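Geranyltranstransferase (Enterococcus faecalis, PDB 3P8L) is a polyprenyl synthase that probably joins isopentenyl diphosphate to geranyl diphosphate, with magnesium as cofactor, to make farnesyl diphosphate and release diphosphate. Local coordinates at the interface of chains A and B. Coordinates in Å, arbitrary orientation; residue numbers count along the deposited sequence, not the author numbering. Chains: chain A/B, Geranyltranstransferase.

Contact 1: the interface of chains A and B. Residues chain A 129, 146, 150-151, 155-156; chain B 126-127, 129-130, 133.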
ATOM      1  N   PHE A 129       5.042   2.801  -0.103  1.00 30.32           N
ATOM      2  CA  PHE A 129       5.483   2.349   1.214  1.00 34.49           C
ATOM      3  C   PHE A 129       6.875   1.753   1.149  1.00 39.27           C
ATOM      4  O   PHE A 129       7.671   1.991   2.051  1.00 34.54           O
ATOM      5  CB  PHE A 129       4.454   1.424   1.891  1.00 37.98           C
ATOM      6  CG  PHE A 129       3.232   2.174   2.351  1.00 42.43           C
ATOM      7  CD1 PHE A 129       3.272   2.959   3.500  1.00 37.35           C
ATOM      8  CD2 PHE A 129       2.091   2.188   1.587  1.00 36.02           C
ATOM      9  CE1 PHE A 129       2.177   3.692   3.901  1.00 42.00           C
ATOM     10  CE2 PHE A 129       0.977   2.922   1.979  1.00 40.33           C
ATOM     11  CZ  PHE A 129       1.021   3.676   3.128  1.00 38.81           C
ATOM     12  N   MET A 146       5.344   6.981   7.789  1.00 39.38           N
ATOM     13  CA  MET A 146       4.671   5.777   7.283  0.50 39.50           C
ATOM     14  C   MET A 146       3.284   5.670   7.916  1.00 40.11           C
ATOM     15  O   MET A 146       2.300   5.383   7.230  1.00 37.60           O
ATOM     16  CB  MET A 146       5.515   4.511   7.523  0.50 37.51           C
ATOM     17  CG  MET A 146       6.701   4.348   6.543  0.50 43.03           C
ATOM     18  SD  MET A 146       7.703   2.838   6.719  0.50 46.39           S
ATOM     19  CE  MET A 146       8.141   2.869   8.448  0.50 51.97           C
ATOM     20  N   ALA A 150      -0.119   6.143   5.582  1.00 36.36           N
ATOM     21  CA  ALA A 150      -1.162   5.113   5.656  1.00 35.86           C
ATOM     22  C   ALA A 150      -2.469   5.646   6.204  1.00 39.01           C
ATOM     23  O   ALA A 150      -3.526   5.279   5.692  1.00 36.96           O
ATOM     24  CB  ALA A 150      -0.688   3.905   6.454  1.00 36.16           C
ATOM     25  N   LYS A 151      -2.396   6.505   7.235  1.00 37.34           N
ATOM     26  CA  LYS A 151      -3.576   7.192   7.751  0.50 35.94           C
ATOM     27  C   LYS A 151      -4.249   8.019   6.656  1.00 35.29           C
ATOM     28  O   LYS A 151      -5.448   7.935   6.480  1.00 42.40           O
ATOM     29  CB  LYS A 151      -3.230   8.079   8.964  0.50 34.51           C
ATOM     30  CG  LYS A 151      -4.434   8.771   9.603  0.50 38.89           C
ATOM     31  CD  LYS A 151      -4.072   9.363  10.968  0.50 44.50           C
ATOM     32  CE  LYS A 151      -5.277  10.045  11.609  0.50 47.11           C
ATOM     33  NZ  LYS A 151      -5.909  11.035  10.686  0.50 38.75           N
ATOM     34  N   ASN A 155      -7.914   3.427   4.823  1.00 36.66           N
ATOM     35  CA  ASN A 155      -9.285   3.343   5.343  1.00 46.24           C
ATOM     36  C   ASN A 155      -9.724   4.519   6.194  1.00 45.47           C
ATOM     37  O   ASN A 155     -10.913   4.783   6.275  1.00 42.69           O
ATOM     38  CB  ASN A 155      -9.469   2.083   6.180  1.00 49.46           C
ATOM     39  CG  ASN A 155      -9.272   0.825   5.390  1.00 51.78           C
ATOM     40  OD1 ASN A 155      -9.607   0.764   4.213  1.00 44.60           O
ATOM     41  ND2 ASN A 155      -8.728  -0.193   6.036  1.00 50.01           N
ATOM     42  N   GLN A 156      -8.769   5.196   6.841  1.00 40.05           N
ATOM     43  CA  GLN A 156      -9.057   6.422   7.601  1.00 44.26           C
ATOM     44  C   GLN A 156      -9.136   7.659   6.729  1.00 45.44           C
ATOM     45  O   GLN A 156      -9.563   8.726   7.185  1.00 40.91           O
ATOM     46  CB  GLN A 156      -7.995   6.656   8.685  1.00 41.08           C
ATOM     47  CG  GLN A 156      -8.123   5.700   9.841  1.00 43.62           C
ATOM     48  CD  GLN A 156      -7.355   6.157  11.042  1.00 55.98           C
ATOM     49  OE1 GLN A 156      -7.942   6.575  12.042  1.00 55.87           O
ATOM     50  NE2 GLN A 156      -6.033   6.099  10.954  1.00 43.96           N
TER
ATOM     51  N   THR B 126      -3.380  -1.080   2.240  1.00 32.60           N
ATOM     52  CA  THR B 126      -2.931   0.070   3.013  1.00 40.37           C
ATOM     53  C   THR B 126      -3.043  -0.250   4.499  1.00 36.53           C
ATOM     54  O   THR B 126      -2.112   0.033   5.249  1.00 36.17           O
ATOM     55  CB  THR B 126      -3.697   1.362   2.668  1.00 35.53           C
ATOM     56  OG1 THR B 126      -3.757   1.503   1.248  1.00 36.00           O
ATOM     57  CG2 THR B 126      -2.955   2.605   3.237  1.00 31.96           C
ATOM     58  N   GLY B 127      -4.161  -0.864   4.896  1.00 36.16           N
ATOM     59  CA  GLY B 127      -4.404  -1.291   6.289  1.00 36.79           C
ATOM     60  C   GLY B 127      -3.291  -2.142   6.886  1.00 43.14           C
ATOM     61  O   GLY B 127      -2.919  -1.961   8.041  1.00 40.78           O
ATOM     62  N   PHE B 129      -0.081  -2.135   6.089  1.00 37.88           N
ATOM     63  CA  PHE B 129       1.065  -1.272   6.403  1.00 37.03           C
ATOM     64  C   PHE B 129       0.793  -0.359   7.584  1.00 38.93           C
ATOM     65  O   PHE B 129       1.690  -0.126   8.389  1.00 37.49           O
ATOM     66  CB  PHE B 129       1.593  -0.513   5.164  1.00 41.92           C
ATOM     67  CG  PHE B 129       2.301  -1.409   4.216  1.00 40.37           C
ATOM     68  CD1 PHE B 129       3.624  -1.773   4.448  1.00 40.39           C
ATOM     69  CD2 PHE B 129       1.619  -1.990   3.156  1.00 39.59           C
ATOM     70  CE1 PHE B 129       4.270  -2.660   3.604  1.00 38.39           C
ATOM     71  CE2 PHE B 129       2.264  -2.873   2.315  1.00 45.90           C
ATOM     72  CZ  PHE B 129       3.585  -3.215   2.544  1.00 38.45           C
ATOM     73  N   GLN B 130      -0.438   0.132   7.689  1.00 31.91           N
ATOM     74  CA  GLN B 130      -0.825   0.973   8.822  1.00 46.23           C
ATOM     75  C   GLN B 130      -0.676   0.220  10.145  1.00 46.96           C
ATOM     76  O   GLN B 130      -0.017   0.711  11.065  1.00 44.10           O
ATOM     77  CB  GLN B 130      -2.247   1.519   8.675  1.00 35.60           C
ATOM     78  CG  GLN B 130      -2.534   2.617   9.716  1.00 39.67           C
ATOM     79  CD  GLN B 130      -3.856   3.341   9.531  1.00 43.36           C
ATOM     80  OE1 GLN B 130      -4.020   4.472   9.997  1.00 46.38           O
ATOM     81  NE2 GLN B 130      -4.802   2.702   8.875  1.00 39.49           N
ATOM     82  N   SER B 133       2.849  -0.302  11.068  1.00 46.78           N
ATOM     83  CA  SER B 133       3.429   0.962  11.495  1.00 48.38           C
ATOM     84  C   SER B 133       2.953   1.356  12.906  1.00 39.18           C
ATOM     85  O   SER B 133       3.625   2.109  13.601  1.00 44.20           O
ATOM     86  CB  SER B 133       3.107   2.067  10.475  1.00 39.42           C
ATOM     87  OG  SER B 133       1.796   2.589  10.684  1.00 35.27           O
TER

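Contact 2: the interface of chains A and B. Residues chain A 93, 95-96, 163, 166; chain B 114-116, 118-119.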
ATOM      1  N   LEU A  93     -10.636   3.192 -13.830  1.00 39.89           N
ATOM      2  CA  LEU A  93     -11.194   1.896 -14.260  1.00 40.87           C
ATOM      3  C   LEU A  93     -12.689   1.942 -14.616  1.00 43.54           C
ATOM      4  O   LEU A  93     -13.445   2.701 -13.987  1.00 36.16           O
ATOM      5  CB  LEU A  93     -10.977   0.845 -13.176  1.00 35.87           C
ATOM      6  CG  LEU A  93      -9.536   0.442 -12.868  1.00 36.24           C
ATOM      7  CD1 LEU A  93      -9.513  -0.496 -11.672  1.00 32.90           C
ATOM      8  CD2 LEU A  93      -8.875  -0.181 -14.095  1.00 41.88           C
ATOM      9  N   ALA A  95     -15.060   0.167 -13.738  1.00 40.71           N
ATOM     10  CA  ALA A  95     -15.865  -0.031 -12.532  1.00 41.37           C
ATOM     11  C   ALA A  95     -16.003   1.210 -11.654  1.00 43.06           C
ATOM     12  O   ALA A  95     -16.935   1.313 -10.845  1.00 41.06           O
ATOM     13  CB  ALA A  95     -15.317  -1.198 -11.719  1.00 46.43           C
ATOM     14  N   MET A  96     -15.076   2.153 -11.807  1.00 43.73           N
ATOM     15  CA  MET A  96     -15.103   3.384 -11.028  1.00 48.86           C
ATOM     16  C   MET A  96     -15.508   4.560 -11.931  1.00 48.87           C
ATOM     17  O   MET A  96     -16.648   4.580 -12.388  1.00 48.50           O
ATOM     18  CB  MET A  96     -13.767   3.590 -10.306  1.00 52.48           C
ATOM     19  CG  MET A  96     -13.333   2.399  -9.418  1.00 59.64           C
ATOM     20  SD  MET A  96     -13.399   2.748  -7.657  1.00 44.27           S
ATOM     21  CE  MET A  96     -11.999   3.741  -7.494  1.00 40.90           C
ATOM     22  N   MET A 163     -14.854   5.681  -1.501  1.00 40.40           N
ATOM     23  CA  MET A 163     -16.078   4.915  -1.270  1.00 45.45           C
ATOM     24  C   MET A 163     -17.273   5.854  -1.002  1.00 49.34           C
ATOM     25  O   MET A 163     -18.338   5.693  -1.607  1.00 46.70           O
ATOM     26  CB  MET A 163     -15.898   3.876  -0.157  1.00 43.90           C
ATOM     27  CG  MET A 163     -17.079   2.867  -0.044  1.00 48.89           C
ATOM     28  SD  MET A 163     -17.155   1.544  -1.274  1.00 35.18           S
ATOM     29  CE  MET A 163     -17.924   2.319  -2.649  1.00 33.86           C
ATOM     30  N   ILE A 166     -18.493   7.581  -4.325  1.00 54.18           N
ATOM     31  CA  ILE A 166     -19.279   6.669  -5.158  1.00 55.60           C
ATOM     32  C   ILE A 166     -20.704   6.471  -4.600  1.00 60.21           C
ATOM     33  O   ILE A 166     -21.677   6.456  -5.353  1.00 62.64           O
ATOM     34  CB  ILE A 166     -18.522   5.333  -5.340  1.00 55.59           C
ATOM     35  CG1 ILE A 166     -17.322   5.549  -6.277  1.00 48.41           C
ATOM     36  CG2 ILE A 166     -19.449   4.208  -5.847  1.00 51.99           C
ATOM     37  CD1 ILE A 166     -16.226   4.535  -6.121  1.00 41.58           C
TER
ATOM     38  N   GLU B 114     -17.961  -4.307  -8.244  1.00 43.80           N
ATOM     39  CA  GLU B 114     -16.526  -4.278  -8.537  1.00 47.23           C
ATOM     40  C   GLU B 114     -15.802  -3.089  -7.885  1.00 44.36           C
ATOM     41  O   GLU B 114     -14.722  -3.265  -7.317  1.00 45.63           O
ATOM     42  CB  GLU B 114     -16.295  -4.275 -10.047  1.00 45.08           C
ATOM     43  CG  GLU B 114     -16.453  -5.632 -10.676  1.00 50.26           C
ATOM     44  CD  GLU B 114     -16.217  -5.611 -12.162  1.00 61.06           C
ATOM     45  OE1 GLU B 114     -15.158  -5.117 -12.602  1.00 66.31           O
ATOM     46  OE2 GLU B 114     -17.094  -6.105 -12.895  1.00 74.93           O
ATOM     47  N   ALA B 115     -16.416  -1.907  -7.962  1.00 42.16           N
ATOM     48  CA  ALA B 115     -15.869  -0.679  -7.399  1.00 47.92           C
ATOM     49  C   ALA B 115     -15.531  -0.859  -5.919  1.00 45.65           C
ATOM     50  O   ALA B 115     -14.396  -0.603  -5.515  1.00 47.11           O
ATOM     51  CB  ALA B 115     -16.829   0.480  -7.609  1.00 44.75           C
ATOM     52  N   THR B 116     -16.498  -1.361  -5.140  1.00 43.93           N
ATOM     53  CA  THR B 116     -16.291  -1.698  -3.720  1.00 41.10           C
ATOM     54  C   THR B 116     -15.226  -2.772  -3.458  1.00 37.08           C
ATOM     55  O   THR B 116     -14.432  -2.628  -2.526  1.00 40.99           O
ATOM     56  CB  THR B 116     -17.629  -2.082  -3.018  1.00 45.03           C
ATOM     57  OG1 THR B 116     -18.600  -1.064  -3.272  1.00 49.25           O
ATOM     58  CG2 THR B 116     -17.467  -2.211  -1.510  1.00 44.16           C
ATOM     59  N   ILE B 118     -12.601  -3.468  -5.400  1.00 34.82           N
ATOM     60  CA  ILE B 118     -11.302  -2.828  -5.698  1.00 37.98           C
ATOM     61  C   ILE B 118     -10.829  -2.007  -4.480  1.00 34.00           C
ATOM     62  O   ILE B 118      -9.694  -2.159  -4.028  1.00 37.16           O
ATOM     63  CB  ILE B 118     -11.383  -1.941  -6.968  1.00 41.32           C
ATOM     64  CG1 ILE B 118     -11.570  -2.825  -8.213  1.00 41.16           C
ATOM     65  CG2 ILE B 118     -10.148  -1.049  -7.111  1.00 40.48           C
ATOM     66  CD1 ILE B 118     -12.204  -2.114  -9.412  1.00 37.59           C
ATOM     67  N   LEU B 119     -11.736  -1.190  -3.945  1.00 36.40           N
ATOM     68  CA  LEU B 119     -11.474  -0.347  -2.779  1.00 31.90           C
ATOM     69  C   LEU B 119     -11.216  -1.133  -1.503  1.00 30.50           C
ATOM     70  O   LEU B 119     -10.338  -0.762  -0.735  1.00 39.48           O
ATOM     71  CB  LEU B 119     -12.588   0.692  -2.569  1.00 31.31           C
ATOM     72  CG  LEU B 119     -12.698   1.732  -3.701  1.00 37.26           C
ATOM     73  CD1 LEU B 119     -13.860   2.694  -3.454  1.00 34.22           C
ATOM     74  CD2 LEU B 119     -11.413   2.500  -3.929  1.00 42.16           C
TER
HETATM   75  O   HOH W   1     -18.690  -1.268  -9.909  1.00 51.23           O

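Contact 1: the interface of chains A and B
The side-chain carbonyl oxygen OE1 of B:Gln130 accepts a hydrogen bond across the dimer interface, from the amide nitrogen NE2 of A:Gln156 at 2.8 Å. The donor lies in the carbonyl plane on a lone pair, at a C=O...N angle of 140°, but the bond is bent to 127° at the hydrogen and leaves the amide plane of A:Gln156. The two amides are turned by about half a right angle, and the side chains cross nearly perpendicularly. CA of A:Lys151 also lies beside this oxygen, 3.6 Å from OE1.

B:Gln130 reaches this position because CG stands anti to its backbone N (chi1 -169°) and the chain is extended beyond it. Its aliphatic stem lies against A:Ala150, whose CB touches CB of B:Gln130 at 3.6 Å, so one residue supplies both an apolar flank and a polar tip. Behind it, the backbone carbonyl O of B:Gln130 accepts a hydrogen bond of 2.6 Å from the hydroxyl OG of B:Ser133, on an in-plane lone pair.

One turn earlier on the same helix, the methyl CG2 of B:Thr126 points into the partner, 3.9 Å from CA of A:Ala150. That methyl also meets the tip of A:Phe129, whose CZ lies 4.1 Å away.

Nearer the two-fold axis, A:Phe129 and B:Phe129 slide past each other in opposite directions. Each offers its CB to one face of the other ring, toward the rim rather than over the centre, and their CG atoms are 4.1 Å apart. The edge of the A:Phe129 ring is bordered in plane by the backbone O of A:Met146 and N of A:Ala150, so that it lies against helix 139-153. The site joins helix 114-133 of one subunit to helices 114-133 and 139-153 of the other and the loop that follows, a mainly apolar seam, of the kind often given register by a few polar bonds, that likely holds the homodimer together.

Contact 2: the interface of chains A and B
A:Met163 leaves helix 158-167 with CG anti to its backbone N (chi1 -170°), then bends at chi2 (77°) and again at chi3 (-82°), keeping the thioether against helix 114-133 of chain B. Its CB passes the methyl CD1 of B:Leu119 at 4.1 Å. The sulfur SD lies beside both branches of B:Thr116, 3.6 Å from the hydroxyl OG1 and 3.8 Å from the methyl CG2, and the terminal methyl CE turns to the same OG1 at 3.5 Å. The two side chains cross at about a right angle.

B:Leu119 is shared by several side chains of chain A. While CD1 serves A:Met163 and also meets CD1 of A:Ile166 tip to tip, CD2 faces the other way and takes CE of A:Met96 at 3.8 Å, so its two branches touch different residues. CD1 of B:Ile118 packs obliquely on CD1 of A:Leu93 at 3.9 Å.

The most covered residues, A:Ala95 and B:Ala115, meet directly: CB of B:Ala115 lies against the carbonyl O of A:Ala95 and SD of A:Met96, while CB of A:Ala95 rests on CB of B:Glu114. No direct polar bond crosses; a water 3.1 Å from the backbone N of B:Ala115 and 3.3 Å from the carbonyl O of A:Ala95 links them. Because this N-H is in the first helical turn, the helix end may polarise the water.

In the fold, A:Leu93, A:Ala95 and A:Met96 belong to the loop after helix 71-92, within the first aspartate-rich motif (DDXXXXD), which in this family binds magnesium and diphosphate; the start of the partner's helix 114-133 packs against this segment and may help to hold it in place.

The C-alpha centres of contact 1 and contact 2 lie about 19 Å apart, and both draw their chain B residues from helix 114-133. Contact 2 uses its first turns and contact 1 its later ones, so this helix runs along the interface like a spine. On chain A, the partners change from the aspartate-rich loop and helix 158-167 to helices 114-133 and 139-153 and the loop after the latter. Two-fold symmetry repeats both contacts with the chains exchanged. Dimer formation and the position of the aspartate-rich segment may thus be coupled through one helix, consistent with the homodimers usual in this family.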